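Side-chain contacts in thiol peroxidase (Mycobacterium tuberculosis, PDB 1XVQ), which probably reduces hydrogen peroxide and organic hydroperoxides to water and alcohols with electrons from thioredoxin, protecting the cell against oxidative stress: residues F111-Y115 / G116-A120; E153-Y156 / E157-L160. All coordinates share one frame; numbering follows the deposited sequence.

Contact 1. Residues F111-Y115 / G116-A120; sequences FGEDY and GVTIA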
loop_
_atom_site.group_PDB
_atom_site.type_symbol
_atom_site.label_atom_id
_atom_site.label_comp_id
_atom_site.label_asym_id
_atom_site.label_seq_id
_atom_site.Cartn_x
_atom_site.Cartn_y
_atom_site.Cartn_z
ATOM N N PHE A 111 3.725 9.561 3.836
ATOM C CA PHE A 111 3.824 8.301 3.093
ATOM C C PHE A 111 3.427 8.409 1.612
ATOM O O PHE A 111 4.170 7.973 0.741
ATOM C CB PHE A 111 2.960 7.214 3.763
ATOM C CG PHE A 111 2.994 5.885 3.038
ATOM C CD1 PHE A 111 2.103 5.615 1.980
ATOM C CD2 PHE A 111 3.931 4.925 3.380
ATOM C CE1 PHE A 111 2.152 4.406 1.274
ATOM C CE2 PHE A 111 4.000 3.701 2.682
ATOM C CZ PHE A 111 3.106 3.436 1.622
ATOM N N GLY A 112 2.263 8.985 1.323
ATOM C CA GLY A 112 1.820 9.079 -0.070
ATOM C C GLY A 112 2.755 9.819 -1.017
ATOM O O GLY A 112 2.907 9.420 -2.171
ATOM N N GLU A 113 3.398 10.879 -0.525
ATOM C CA GLU A 113 4.328 11.649 -1.353
ATOM C C GLU A 113 5.696 10.981 -1.424
ATOM O O GLU A 113 6.332 10.944 -2.494
ATOM C CB GLU A 113 4.462 13.072 -0.795
ATOM C CG GLU A 113 3.132 13.876 -0.844
ATOM C CD GLU A 113 2.010 13.345 0.058
ATOM O OE1 GLU A 113 0.852 13.243 -0.430
ATOM O OE2 GLU A 113 2.245 13.045 1.251
ATOM N N ASP A 114 6.140 10.441 -0.291
ATOM C CA ASP A 114 7.437 9.764 -0.230
ATOM C C ASP A 114 7.460 8.509 -1.080
ATOM O O ASP A 114 8.516 8.165 -1.632
ATOM C CB ASP A 114 7.810 9.413 1.204
ATOM C CG ASP A 114 7.908 10.634 2.090
ATOM O OD1 ASP A 114 8.113 11.759 1.556
ATOM O OD2 ASP A 114 7.782 10.463 3.314
ATOM N N TYR A 115 6.311 7.830 -1.190
ATOM C CA TYR A 115 6.229 6.647 -2.000
ATOM C C TYR A 115 5.676 6.903 -3.408
ATOM O O TYR A 115 5.524 5.964 -4.192
ATOM C CB TYR A 115 5.399 5.563 -1.289
ATOM C CG TYR A 115 6.241 4.773 -0.299
ATOM C CD1 TYR A 115 6.684 5.355 0.886
ATOM C CD2 TYR A 115 6.666 3.481 -0.603
ATOM C CE1 TYR A 115 7.549 4.649 1.743
ATOM C CE2 TYR A 115 7.532 2.778 0.236
ATOM C CZ TYR A 115 7.964 3.373 1.403
ATOM O OH TYR A 115 8.843 2.674 2.240
ATOM N N GLY A 116 5.398 8.170 -3.702
ATOM C CA GLY A 116 4.894 8.552 -5.015
ATOM C C GLY A 116 3.553 7.937 -5.389
ATOM O O GLY A 116 3.301 7.674 -6.566
ATOM N N VAL A 117 2.688 7.693 -4.413
ATOM C CA VAL A 117 1.403 7.071 -4.721
ATOM C C VAL A 117 0.167 7.933 -4.510
ATOM O O VAL A 117 -0.929 7.521 -4.855
ATOM C CB VAL A 117 1.180 5.722 -3.939
ATOM C CG1 VAL A 117 2.093 4.625 -4.469
ATOM C CG2 VAL A 117 1.427 5.951 -2.428
ATOM N N THR A 118 0.316 9.135 -3.985
ATOM C CA THR A 118 -0.861 9.984 -3.787
ATOM C C THR A 118 -1.429 10.336 -5.164
ATOM O O THR A 118 -0.669 10.710 -6.050
ATOM C CB THR A 118 -0.491 11.286 -3.056
ATOM O OG1 THR A 118 0.056 10.957 -1.782
ATOM C CG2 THR A 118 -1.735 12.180 -2.813
ATOM N N ILE A 119 -2.742 10.181 -5.336
ATOM C CA ILE A 119 -3.401 10.519 -6.614
ATOM C C ILE A 119 -3.411 12.042 -6.773
ATOM O O ILE A 119 -3.802 12.751 -5.857
ATOM C CB ILE A 119 -4.833 9.961 -6.638
ATOM C CG1 ILE A 119 -4.785 8.428 -6.626
ATOM C CG2 ILE A 119 -5.589 10.510 -7.891
ATOM C CD1 ILE A 119 -6.088 7.769 -6.188
ATOM N N ALA A 120 -2.995 12.541 -7.948
ATOM C CA ALA A 120 -2.846 13.984 -8.154
ATOM C C ALA A 120 -4.048 14.757 -8.663
ATOM O O ALA A 120 -4.140 15.975 -8.463
ATOM C CB ALA A 120 -1.640 14.241 -9.111
#

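Contact 2. Residues E153-Y156 / E157-L160; sequences EPNY and EAAL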
loop_
_atom_site.group_PDB
_atom_site.type_symbol
_atom_site.label_atom_id
_atom_site.label_comp_id
_atom_site.label_asym_id
_atom_site.label_seq_id
_atom_site.Cartn_x
_atom_site.Cartn_y
_atom_site.Cartn_z
ATOM N N GLU A 153 -6.605 -5.120 -12.002
ATOM C CA GLU A 153 -6.268 -5.828 -10.771
ATOM C C GLU A 153 -4.737 -5.920 -10.671
ATOM O O GLU A 153 -4.055 -6.135 -11.671
ATOM C CB GLU A 153 -6.889 -7.225 -10.782
ATOM C CG GLU A 153 -7.510 -7.636 -9.450
ATOM C CD GLU A 153 -7.736 -9.136 -9.363
ATOM O OE1 GLU A 153 -6.756 -9.890 -9.563
ATOM O OE2 GLU A 153 -8.878 -9.566 -9.096
ATOM N N PRO A 154 -4.182 -5.784 -9.460
ATOM C CA PRO A 154 -2.724 -5.852 -9.313
ATOM C C PRO A 154 -2.163 -7.216 -9.712
ATOM O O PRO A 154 -2.863 -8.224 -9.652
ATOM C CB PRO A 154 -2.519 -5.585 -7.824
ATOM C CG PRO A 154 -3.817 -4.915 -7.390
ATOM C CD PRO A 154 -4.810 -5.734 -8.134
ATOM N N ASN A 155 -0.899 -7.244 -10.111
ATOM C CA ASN A 155 -0.269 -8.506 -10.483
ATOM C C ASN A 155 0.178 -9.183 -9.187
ATOM O O ASN A 155 1.316 -9.034 -8.767
ATOM C CB ASN A 155 0.950 -8.248 -11.363
ATOM C CG ASN A 155 1.520 -9.525 -11.945
ATOM O OD1 ASN A 155 1.327 -10.618 -11.398
ATOM N ND2 ASN A 155 2.235 -9.393 -13.053
ATOM N N TYR A 156 -0.719 -9.923 -8.557
ATOM C CA TYR A 156 -0.393 -10.590 -7.304
ATOM C C TYR A 156 0.681 -11.658 -7.432
ATOM O O TYR A 156 1.474 -11.870 -6.514
ATOM C CB TYR A 156 -1.654 -11.210 -6.698
ATOM C CG TYR A 156 -2.694 -10.184 -6.290
ATOM C CD1 TYR A 156 -2.383 -9.184 -5.367
ATOM C CD2 TYR A 156 -3.987 -10.216 -6.822
ATOM C CE1 TYR A 156 -3.325 -8.244 -4.982
ATOM C CE2 TYR A 156 -4.949 -9.272 -6.446
ATOM C CZ TYR A 156 -4.605 -8.290 -5.525
ATOM O OH TYR A 156 -5.538 -7.352 -5.147
ATOM N N GLU A 157 0.690 -12.341 -8.570
ATOM C CA GLU A 157 1.658 -13.410 -8.787
ATOM C C GLU A 157 3.093 -12.907 -8.756
ATOM O O GLU A 157 3.963 -13.512 -8.100
ATOM C CB GLU A 157 1.374 -14.103 -10.121
ATOM C CG GLU A 157 2.224 -15.320 -10.388
ATOM C CD GLU A 157 1.836 -16.028 -11.683
ATOM O OE1 GLU A 157 2.460 -17.061 -12.000
ATOM O OE2 GLU A 157 0.903 -15.555 -12.373
ATOM N N ALA A 158 3.346 -11.807 -9.465
ATOM C CA ALA A 158 4.695 -11.231 -9.516
ATOM C C ALA A 158 5.122 -10.720 -8.146
ATOM O O ALA A 158 6.269 -10.885 -7.757
ATOM C CB ALA A 158 4.745 -10.103 -10.521
ATOM N N ALA A 159 4.200 -10.097 -7.417
ATOM C CA ALA A 159 4.510 -9.583 -6.065
ATOM C C ALA A 159 4.887 -10.742 -5.143
ATOM O O ALA A 159 5.822 -10.645 -4.348
ATOM C CB ALA A 159 3.299 -8.825 -5.474
ATOM N N LEU A 160 4.161 -11.856 -5.262
ATOM C CA LEU A 160 4.451 -13.026 -4.431
ATOM C C LEU A 160 5.817 -13.626 -4.764
ATOM O O LEU A 160 6.528 -14.079 -3.864
ATOM C CB LEU A 160 3.328 -14.061 -4.569
ATOM C CG LEU A 160 1.996 -13.665 -3.896
ATOM C CD1 LEU A 160 0.951 -14.746 -4.140
ATOM C CD2 LEU A 160 2.188 -13.494 -2.387
#

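Contact 1. Residues F111-Y115 / G116-A120
G112 O receives two backbone N-H groups from the residues that follow the short helix 111-114, so one carbonyl gathers two donors of the turn. The shorter bond comes from V117 N at 2.8 Å, with the donor in the carbonyl plane and a C=O...N angle of 158°. T118 N adds a second at 3.2 Å from G112 O, standing 48° out of that plane. A weak bond from G116 N to E113 O (3.2 Å) completes the wrap, and G116 takes the positive phi that reverses the chain.

Among the side chains, T118 carries the polar link. Its CB points back at the helix, and OG1 gives its hydrogen to E113 OE1 at 2.8 Å, reaching the carboxylate from above its plane rather than within it. The E113 chain starts away from the turn but bends at chi2 (66°), which folds the carboxylate back over the last helical turn to meet the hydroxyl. T118 OG1 also lies only 3.0 Å from G112 C, a tight fit in which the missing side chain of G112 leaves room for the hydroxyl.

The apolar side is built round V117 CG2, which sits 4.1 Å from F111 CE1 and 4.2 Å from Y115 CB. Just at the helix end, the F111 and Y115 rings overlap near their rims, Y115 CD1 lying 3.6 Å above the F111 plane. F111 continues onto L49 and I51 of strand 47-51, V117 onto A131 of strand 131-135, while Y115 OH is bonded to P25 O.

Positive phi at G116, together with the paired bonds from G116 and V117 into the last turn, defines a Schellman motif, here ending a helix packed on the central sheet of the thioredoxin fold.

Contact 2. Residues E153-Y156 / E157-L160
The N-terminus of helix 156-165 is closed by an N-cap: N155 OD1 accepts from A158 N at 3.0 Å, with a nearly straight N-H...O angle of 166°. The donor stands 58° out of the plane of the N155 side-chain carbonyl, not on a lone pair. The N155 side chain is carried forward alongside the first turn because chi1 (-171°) sets CG anti to the backbone N, and the methyl of A158 rests against it, CB lying 3.6 Å from both OD1 and ND2. The CB of E157 also comes within 3.7 Å of N155 OD1, while its extended chain runs on away from the cap.

From the cap onward, the main chain takes up the helical pattern with a long, weak bond from A159 N to N155 O (3.4 Å) and a firmer one from L160 N to Y156 O (3.0 Å). In this thioredoxin-fold peroxidase the helix packs beside strands 131-135 and 141-146: A158 and A159 touch Y143, and A159 also meets I132.

The CB of Y156 leaves the backbone away from the following turn; P154 O lies 3.6 Å above one face of the Y156 ring, near the rim, and the tyrosine OH is bonded to R130 NH2. One turn on, L160 CG lies beyond the Y156 carbonyl oxygen, 3.2 Å from O, and the leucine side chain reaches F67 and R70 of helix 62-73.

In the fold
Contact 1 ends a helix and contact 2 begins one, so the two show opposite helix termini at different depths. The first is mostly buried, with an aliphatic and aromatic side turned to strands 47-51 and 131-135; the second is a surface cap whose inward residues meet strands 131-135 and 141-146 and helix 62-73. Strand 131-135 is thus touched by both, although their centres are 20 Å apart and their nearest atoms about 12 Å. In contact 1 backbone carbonyls take N-H groups following the helix, beside a hydroxyl-carboxylate bond; in contact 2 a side-chain amide oxygen takes one N-H. Only contact 2 comes near the predicted peroxidatic C60, about 10 Å from the Y156 side chain.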